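Local structure of ABC-type phosphate transport system, periplasmic component (Lactobacillus brevis, 4ECF) at residues I102-T106 with G107-N111. The protein probably serves as the solute-binding component of a PstSACB-type ABC transporter, binding phosphate outside the cell for import across the cytoplasmic membrane. Residues are numbered along the deposited sequence; the frame is centred on the assembly and turned at random.
Sequences IKIFT and GQITN
K103 meets Q108 and I109 with both its backbone O and its side chain. Its O takes a nearly straight bond from I109 N (3.1 Å, N-H...O 164°), although that donor stands well above the carbonyl plane, and a weak, bent one from Q108 N (2.9 Å). With CG beside the backbone N and an extended chain beyond, the lysine runs between two neighbours: its CB lies 3.6 Å from I109 CD1, while its CG approaches the Q108 amide, 3.8 Å from NE2. I104 O accepts from G107 N at 3.1 Å, again from above the carbonyl plane. Positive phi at G107 (87°), with the weak bond from Q108 N to K103 O and that from G107 N to I104 O, defines a Schellman motif, which closes off the last turn of helix 98-105 in this PBP-superfamily fold. A water donates to both I104 O and I109 O, bridging helix end and loop. I104 CG1 packs on I109 CG2 at 3.8 Å; the buried I104 also touches L124 of strand 123-127. At T106, chi1 of 63° sets OG1 between backbone N and carbonyl carbon, where it donates to I102 O and accepts a nearly straight bond from Q108 NE2 (2.8 Å), lying close to the amide plane of Q108.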
loop_
_atom_site.group_PDB
_atom_site.type_symbol
_atom_site.label_atom_id
_atom_site.label_comp_id
_atom_site.label_asym_id
_atom_site.label_seq_id
_atom_site.Cartn_x
_atom_site.Cartn_y
_atom_site.Cartn_z
ATOM N N ILE A 102 -4.458 -6.627 -17.535
ATOM C CA ILE A 102 -3.114 -7.073 -17.902
ATOM C C ILE A 102 -2.762 -6.493 -19.264
ATOM O O ILE A 102 -1.696 -5.943 -19.463
ATOM C CB ILE A 102 -3.010 -8.584 -17.921
ATOM C CG1 ILE A 102 -3.000 -9.132 -16.498
ATOM C CG2 ILE A 102 -1.735 -9.044 -18.636
ATOM C CD1 ILE A 102 -3.260 -10.622 -16.371
ATOM N N LYS A 103 -3.700 -6.587 -20.189
ATOM C CA LYS A 103 -3.474 -6.095 -21.549
ATOM C C LYS A 103 -3.242 -4.602 -21.528
ATOM O O LYS A 103 -2.493 -4.099 -22.359
ATOM C CB LYS A 103 -4.610 -6.475 -22.498
ATOM C CG LYS A 103 -4.599 -7.959 -22.878
ATOM C CD LYS A 103 -5.743 -8.243 -23.842
ATOM C CE LYS A 103 -5.631 -9.601 -24.481
ATOM N NZ LYS A 103 -6.713 -9.704 -25.499
ATOM N N ILE A 104 -3.918 -3.869 -20.652
ATOM C CA ILE A 104 -3.654 -2.420 -20.557
ATOM C C ILE A 104 -2.258 -2.128 -20.029
ATOM O O ILE A 104 -1.522 -1.324 -20.608
ATOM C CB ILE A 104 -4.769 -1.695 -19.750
ATOM C CG1 ILE A 104 -6.052 -1.692 -20.607
ATOM C CG2 ILE A 104 -4.336 -0.280 -19.297
ATOM C CD1 ILE A 104 -7.310 -1.192 -19.923
ATOM N N PHE A 105 -1.888 -2.754 -18.925
ATOM C CA PHE A 105 -0.578 -2.472 -18.306
ATOM C C PHE A 105 0.615 -3.001 -19.112
ATOM O O PHE A 105 1.718 -2.464 -18.986
ATOM C CB PHE A 105 -0.560 -2.920 -16.839
ATOM C CG PHE A 105 -1.062 -1.850 -15.894
ATOM C CD1 PHE A 105 -0.190 -0.896 -15.400
ATOM C CD2 PHE A 105 -2.410 -1.717 -15.604
ATOM C CE1 PHE A 105 -0.650 0.126 -14.554
ATOM C CE2 PHE A 105 -2.877 -0.714 -14.774
ATOM C CZ PHE A 105 -1.990 0.227 -14.264
ATOM N N THR A 106 0.391 -4.020 -19.939
ATOM C CA THR A 106 1.429 -4.483 -20.852
ATOM C C THR A 106 1.495 -3.726 -22.158
ATOM O O THR A 106 2.394 -4.005 -22.993
ATOM C CB THR A 106 1.319 -5.982 -21.123
ATOM O OG1 THR A 106 0.089 -6.222 -21.771
ATOM C CG2 THR A 106 1.454 -6.770 -19.806
ATOM N N GLY A 107 0.524 -2.846 -22.432
ATOM C CA GLY A 107 0.512 -2.079 -23.679
ATOM C C GLY A 107 -0.161 -2.735 -24.869
ATOM O O GLY A 107 -0.076 -2.235 -25.991
ATOM N N GLN A 108 -0.795 -3.881 -24.673
ATOM C CA GLN A 108 -1.516 -4.540 -25.747
ATOM C C GLN A 108 -2.805 -3.820 -26.144
ATOM O O GLN A 108 -3.224 -3.887 -27.285
ATOM C CB GLN A 108 -1.860 -5.972 -25.342
ATOM C CG GLN A 108 -0.632 -6.848 -25.156
ATOM C CD GLN A 108 -1.024 -8.173 -24.604
ATOM O OE1 GLN A 108 -1.595 -8.992 -25.326
ATOM N NE2 GLN A 108 -0.808 -8.373 -23.318
ATOM N N ILE A 109 -3.455 -3.185 -25.177
ATOM C CA ILE A 109 -4.622 -2.337 -25.392
ATOM C C ILE A 109 -4.166 -0.912 -25.121
ATOM O O ILE A 109 -3.525 -0.636 -24.094
ATOM C CB ILE A 109 -5.758 -2.705 -24.431
ATOM C CG1 ILE A 109 -6.437 -4.018 -24.888
ATOM C CG2 ILE A 109 -6.785 -1.574 -24.328
ATOM C CD1 ILE A 109 -7.396 -4.590 -23.851
ATOM N N THR A 110 -4.402 -0.014 -26.077
ATOM C CA THR A 110 -3.843 1.350 -25.965
ATOM C C THR A 110 -4.895 2.479 -25.978
ATOM O O THR A 110 -4.546 3.630 -25.824
ATOM C CB THR A 110 -2.839 1.628 -27.107
ATOM O OG1 THR A 110 -3.507 1.493 -28.352
ATOM C CG2 THR A 110 -1.626 0.659 -27.022
ATOM N N ASN A 111 -6.161 2.141 -26.198
ATOM C CA ASN A 111 -7.263 3.090 -26.203
ATOM C C ASN A 111 -8.427 2.538 -25.347
ATOM O O ASN A 111 -8.788 1.351 -25.420
ATOM C CB ASN A 111 -7.677 3.340 -27.652
ATOM C CG ASN A 111 -8.650 4.484 -27.787
ATOM O OD1 ASN A 111 -9.767 4.404 -27.287
ATOM N ND2 ASN A 111 -8.254 5.546 -28.541
HETATM O O HOH W 1 -1.734 0.662 -22.431
#